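Local coordinates for protein VP5 (Halorubrum pleomorphic virus 2, PDB 6QGI) that probably mediates fusion of the viral envelope with the membrane of the haloarchaeal host, as the envelope protein of a pleomorphic virus, at residues Leu320-Asp325 with Thr338-Val343; Asp342-Ala347 with Thr436-Gly441. All blocks are in the same frame, centred on the assembly; numbering follows the deposited sequence.

Interaction 1: residues Leu320-Asp325 with Thr338-Val343; sequences LTDASD and TFSGDV
Two side chains of 320-325 take hold of backbone N-H groups on 338-343. The Asp325 carboxylate, its CG anti to the carbonyl carbon (chi1 -55°), receives two consecutive ones: Ser340 N meets OD1 from above the carboxylate plane at 3.1 Å, a bent bond, while Gly341 N approaches Asp325 OD2 along its syn lone pair at 3.2 Å. Thr321 has OG1 in the crowded position between its own N and carbonyl carbon, and there it accepts from Asp342 N at 2.7 Å. The reverse bond, Thr321 N to Asp342 O, is 3.1 Å long and nearly straight, so Thr321 and Asp342 grip each other twice. Among these groups sits a water that accepts from Asp322 N at 2.8 Å and lies within donating distance of Asp325 OD2 and Asp342 O. Within 320-325, a type I turn from Asp322 to Asp325 overlaps an Asx turn in which Asp322 OD1 takes Ser324 N; this fold-back presents Asp325 to the facing loop.

Apolar contact flanks the polar core. Asp325 CB stands over one face of the Phe339 ring, a CH-pi contact offset toward the rim, and Leu320 CD2 lies 3.9 Å from Val343 CG2 where strands 312-320 and 343-355 meet.

With two peptide N-H groups, one on each oxygen, and a water around it, the Asp325 carboxylate is probably stabilised as the anion.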
loop_
_atom_site.group_PDB
_atom_site.type_symbol
_atom_site.label_atom_id
_atom_site.label_comp_id
_atom_site.label_asym_id
_atom_site.label_seq_id
_atom_site.Cartn_x
_atom_site.Cartn_y
_atom_site.Cartn_z
ATOM N N LEU A 320 0.992 3.231 13.610
ATOM C CA LEU A 320 0.199 4.425 13.350
ATOM C C LEU A 320 1.071 5.487 12.737
ATOM O O LEU A 320 2.153 5.741 13.266
ATOM C CB LEU A 320 -0.428 4.961 14.653
ATOM C CG LEU A 320 -1.530 4.154 15.356
ATOM C CD1 LEU A 320 -2.104 4.954 16.484
ATOM C CD2 LEU A 320 -2.692 3.861 14.446
ATOM N N THR A 321 0.614 6.110 11.630
ATOM C CA THR A 321 1.351 7.207 10.987
ATOM C C THR A 321 1.284 8.425 11.920
ATOM O O THR A 321 2.257 9.168 12.056
ATOM C CB THR A 321 0.796 7.525 9.594
ATOM O OG1 THR A 321 -0.538 7.995 9.732
ATOM C CG2 THR A 321 0.847 6.341 8.643
ATOM N N ASP A 322 0.126 8.593 12.579
ATOM C CA ASP A 322 -0.147 9.653 13.535
ATOM C C ASP A 322 -0.610 9.027 14.855
ATOM O O ASP A 322 -1.776 8.635 14.981
ATOM C CB ASP A 322 -1.205 10.614 12.961
ATOM C CG ASP A 322 -1.334 11.943 13.674
ATOM O OD1 ASP A 322 -0.751 12.091 14.772
ATOM O OD2 ASP A 322 -2.009 12.839 13.132
ATOM N N ALA A 323 0.307 8.932 15.840
ATOM C CA ALA A 323 0.032 8.339 17.153
ATOM C C ALA A 323 -1.038 9.122 17.941
ATOM O O ALA A 323 -1.444 8.683 19.017
ATOM C CB ALA A 323 1.315 8.235 17.955
ATOM N N SER A 324 -1.501 10.273 17.382
ATOM C CA SER A 324 -2.557 11.153 17.909
ATOM C C SER A 324 -3.899 10.435 17.869
ATOM O O SER A 324 -4.774 10.699 18.692
ATOM C CB SER A 324 -2.621 12.443 17.102
ATOM O OG SER A 324 -3.603 13.336 17.593
ATOM N N ASP A 325 -4.050 9.509 16.912
ATOM C CA ASP A 325 -5.213 8.631 16.775
ATOM C C ASP A 325 -5.219 7.681 17.963
ATOM O O ASP A 325 -6.281 7.372 18.513
ATOM C CB ASP A 325 -5.150 7.867 15.444
ATOM C CG ASP A 325 -5.019 8.733 14.201
ATOM O OD1 ASP A 325 -5.186 9.960 14.312
ATOM O OD2 ASP A 325 -4.751 8.179 13.119
ATOM N N THR A 338 -12.007 8.072 10.493
ATOM C CA THR A 338 -12.076 9.265 11.346
ATOM C C THR A 338 -10.680 9.633 11.851
ATOM O O THR A 338 -10.500 10.689 12.468
ATOM C CB THR A 338 -13.038 9.044 12.523
ATOM O OG1 THR A 338 -12.517 8.007 13.357
ATOM C CG2 THR A 338 -14.465 8.725 12.079
ATOM N N PHE A 339 -9.692 8.753 11.597
ATOM C CA PHE A 339 -8.310 8.951 12.027
ATOM C C PHE A 339 -7.594 9.960 11.146
ATOM O O PHE A 339 -7.779 9.941 9.931
ATOM C CB PHE A 339 -7.548 7.618 12.041
ATOM C CG PHE A 339 -8.032 6.588 13.038
ATOM C CD1 PHE A 339 -8.878 6.944 14.079
ATOM C CD2 PHE A 339 -7.606 5.276 12.964
ATOM C CE1 PHE A 339 -9.336 5.990 14.988
ATOM C CE2 PHE A 339 -8.075 4.315 13.869
ATOM C CZ PHE A 339 -8.927 4.681 14.878
ATOM N N SER A 340 -6.788 10.845 11.763
ATOM C CA SER A 340 -6.009 11.874 11.061
ATOM C C SER A 340 -4.962 11.240 10.132
ATOM O O SER A 340 -4.720 11.753 9.039
ATOM C CB SER A 340 -5.321 12.805 12.057
ATOM O OG SER A 340 -6.246 13.426 12.934
ATOM N N GLY A 341 -4.361 10.142 10.587
ATOM C CA GLY A 341 -3.366 9.403 9.827
ATOM C C GLY A 341 -3.878 8.070 9.324
ATOM O O GLY A 341 -5.090 7.859 9.237
ATOM N N ASP A 342 -2.951 7.165 8.973
ATOM C CA ASP A 342 -3.243 5.829 8.471
ATOM C C ASP A 342 -2.880 4.759 9.499
ATOM O O ASP A 342 -1.895 4.901 10.229
ATOM C CB ASP A 342 -2.522 5.575 7.141
ATOM C CG ASP A 342 -3.022 6.420 5.981
ATOM O OD1 ASP A 342 -4.254 6.450 5.751
ATOM O OD2 ASP A 342 -2.182 7.038 5.292
ATOM N N VAL A 343 -3.706 3.700 9.564
ATOM C CA VAL A 343 -3.536 2.562 10.477
ATOM C C VAL A 343 -2.952 1.376 9.731
ATOM O O VAL A 343 -3.534 0.942 8.739
ATOM C CB VAL A 343 -4.858 2.140 11.174
ATOM C CG1 VAL A 343 -4.618 1.015 12.182
ATOM C CG2 VAL A 343 -5.516 3.316 11.850
HETATM O O HOH W 1 -2.246 7.119 12.261
#

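Interaction 2: residues Asp342-Ala347 with Thr436-Gly441; sequences DVYFTA and TIQLQG
Gln438 leaves its strand with CG anti to the backbone N (chi1 -177°) and continues extended to CD, carrying its amide alongside the Tyr344 ring; Tyr344, with CG anti to the carbonyl carbon, is its non-hydrogen-bonded partner, and the two side chains run side by side. Ring and amide planes are almost perpendicular (88°), and Gln438 OE1 comes 3.6 Å from Tyr344 CE1. The phenol OH bonds Asn62. The Gln438 amide also stacks on the Asp342 carboxylate, the planes 24° apart, without a hydrogen bond; Asp342 instead bonds Asn64. Gln438 NE2 bonds weakly with Gln440 OE1 and Asp61 O.

The backbones pair antiparallel in the beta-rich part of this viral envelope protein. Phe345 and Ile437 make a hydrogen-bonded pair: Phe345 N reaches Ile437 O at 2.8 Å, nearly along the C=O axis, and Ile437 N returns to Phe345 O at 2.9 Å from above the carbonyl plane. Leu439 N bonds Val343 O at 2.9 Å, and a water accepts from Val343 N and donates to Leu439 O.

Tyr344, Gln438, Thr346 and Thr436 share one face of the sheet, where Thr346 OG1 and Thr436 OG1 bond at 3.0 Å beneath helix 285-292. The other face is apolar: Leu439 CD1 presses on Val343 CG1 at 3.5 Å and touches Phe345 CB, Ile437 CG1 packs against that CB at 3.9 Å, and the Phe345 ring meets Phe318 edge-to-face.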
loop_
_atom_site.group_PDB
_atom_site.type_symbol
_atom_site.label_atom_id
_atom_site.label_comp_id
_atom_site.label_asym_id
_atom_site.label_seq_id
_atom_site.Cartn_x
_atom_site.Cartn_y
_atom_site.Cartn_z
ATOM N N ASP A 342 -2.951 7.165 8.973
ATOM C CA ASP A 342 -3.243 5.829 8.471
ATOM C C ASP A 342 -2.880 4.759 9.499
ATOM O O ASP A 342 -1.895 4.901 10.229
ATOM C CB ASP A 342 -2.522 5.575 7.141
ATOM C CG ASP A 342 -3.022 6.420 5.981
ATOM O OD1 ASP A 342 -4.254 6.450 5.751
ATOM O OD2 ASP A 342 -2.182 7.038 5.292
ATOM N N VAL A 343 -3.706 3.700 9.564
ATOM C CA VAL A 343 -3.536 2.562 10.477
ATOM C C VAL A 343 -2.952 1.376 9.731
ATOM O O VAL A 343 -3.534 0.942 8.739
ATOM C CB VAL A 343 -4.858 2.140 11.174
ATOM C CG1 VAL A 343 -4.618 1.015 12.182
ATOM C CG2 VAL A 343 -5.516 3.316 11.850
ATOM N N TYR A 344 -1.837 0.830 10.240
ATOM C CA TYR A 344 -1.208 -0.363 9.683
ATOM C C TYR A 344 -1.326 -1.515 10.689
ATOM O O TYR A 344 -1.470 -1.275 11.892
ATOM C CB TYR A 344 0.247 -0.102 9.261
ATOM C CG TYR A 344 0.362 0.920 8.150
ATOM C CD1 TYR A 344 0.131 0.567 6.825
ATOM C CD2 TYR A 344 0.656 2.251 8.428
ATOM C CE1 TYR A 344 0.192 1.510 5.803
ATOM C CE2 TYR A 344 0.736 3.201 7.412
ATOM C CZ TYR A 344 0.499 2.825 6.100
ATOM O OH TYR A 344 0.584 3.748 5.089
ATOM N N PHE A 345 -1.357 -2.758 10.184
ATOM C CA PHE A 345 -1.505 -3.945 11.020
ATOM C C PHE A 345 -0.664 -5.092 10.467
ATOM O O PHE A 345 -0.946 -5.602 9.379
ATOM C CB PHE A 345 -2.990 -4.342 11.136
ATOM C CG PHE A 345 -3.341 -5.257 12.288
ATOM C CD1 PHE A 345 -3.372 -4.778 13.595
ATOM C CD2 PHE A 345 -3.705 -6.580 12.062
ATOM C CE1 PHE A 345 -3.722 -5.616 14.657
ATOM C CE2 PHE A 345 -4.059 -7.417 13.125
ATOM C CZ PHE A 345 -4.076 -6.926 14.413
ATOM N N THR A 346 0.403 -5.457 11.205
ATOM C CA THR A 346 1.314 -6.544 10.851
ATOM C C THR A 346 0.806 -7.794 11.542
ATOM O O THR A 346 0.779 -7.850 12.774
ATOM C CB THR A 346 2.755 -6.192 11.222
ATOM O OG1 THR A 346 3.069 -4.907 10.679
ATOM C CG2 THR A 346 3.758 -7.236 10.732
ATOM N N ALA A 347 0.364 -8.779 10.752
ATOM C CA ALA A 347 -0.210 -10.016 11.271
ATOM C C ALA A 347 0.119 -11.216 10.415
ATOM O O ALA A 347 0.403 -11.082 9.226
ATOM C CB ALA A 347 -1.720 -9.871 11.359
ATOM N N THR A 436 1.786 -6.878 6.286
ATOM C CA THR A 436 1.315 -5.592 6.800
ATOM C C THR A 436 0.170 -5.126 5.916
ATOM O O THR A 436 0.312 -5.047 4.693
ATOM C CB THR A 436 2.446 -4.565 6.878
ATOM O OG1 THR A 436 3.475 -5.075 7.719
ATOM C CG2 THR A 436 1.977 -3.212 7.412
ATOM N N ILE A 437 -0.974 -4.844 6.545
ATOM C CA ILE A 437 -2.192 -4.389 5.876
ATOM C C ILE A 437 -2.575 -3.004 6.404
ATOM O O ILE A 437 -2.240 -2.667 7.537
ATOM C CB ILE A 437 -3.358 -5.415 6.039
ATOM C CG1 ILE A 437 -3.732 -5.647 7.526
ATOM C CG2 ILE A 437 -3.018 -6.737 5.338
ATOM C CD1 ILE A 437 -5.087 -6.224 7.792
ATOM N N GLN A 438 -3.257 -2.195 5.581
ATOM C CA GLN A 438 -3.736 -0.888 6.026
ATOM C C GLN A 438 -5.216 -1.037 6.339
ATOM O O GLN A 438 -5.986 -1.385 5.447
ATOM C CB GLN A 438 -3.474 0.215 4.988
ATOM C CG GLN A 438 -3.911 1.594 5.480
ATOM C CD GLN A 438 -3.701 2.697 4.480
ATOM O OE1 GLN A 438 -2.609 2.886 3.959
ATOM N NE2 GLN A 438 -4.743 3.467 4.211
ATOM N N LEU A 439 -5.611 -0.795 7.598
ATOM C CA LEU A 439 -7.002 -0.920 8.028
ATOM C C LEU A 439 -7.816 0.267 7.540
ATOM O O LEU A 439 -7.494 1.408 7.865
ATOM C CB LEU A 439 -7.091 -1.054 9.559
ATOM C CG LEU A 439 -6.265 -2.185 10.179
ATOM C CD1 LEU A 439 -6.225 -2.080 11.681
ATOM C CD2 LEU A 439 -6.799 -3.553 9.778
ATOM N N GLN A 440 -8.843 -0.006 6.719
ATOM C CA GLN A 440 -9.730 1.000 6.128
ATOM C C GLN A 440 -11.078 0.974 6.828
ATOM O O GLN A 440 -11.616 2.031 7.191
ATOM C CB GLN A 440 -9.923 0.741 4.618
ATOM C CG GLN A 440 -8.695 0.246 3.858
ATOM C CD GLN A 440 -7.690 1.327 3.546
ATOM O OE1 GLN A 440 -7.867 2.512 3.861
ATOM N NE2 GLN A 440 -6.600 0.930 2.905
ATOM N N GLY A 441 -11.600 -0.237 7.018
ATOM C CA GLY A 441 -12.878 -0.479 7.666
ATOM C C GLY A 441 -12.761 -0.593 9.169
ATOM O O GLY A 441 -11.675 -0.860 9.696
HETATM O O HOH W 2 -5.782 3.632 7.246
#

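The two contacts lie about 11 Å apart, centre to centre, and share Asp342 and Val343, where the loop after strand 333-334 enters strand 343-355. Interaction 1 comes first along the chain and ties this entry to the loop leaving strand 312-320; interaction 2 pairs the strand itself with 434-439, from 89 residues further on. Strand 343-355 therefore runs between 312-320 and 434-439, antiparallel to both. The contacts also touch directly, Thr321 CG2 packing 3.4 Å from Tyr344 CE2. Interaction 2 is buried nearer the centre of the chain, whereas interaction 1 is partly buried, in the loops beyond the ends of the paired strands; the chain thus passes from loop contacts into buried pairing.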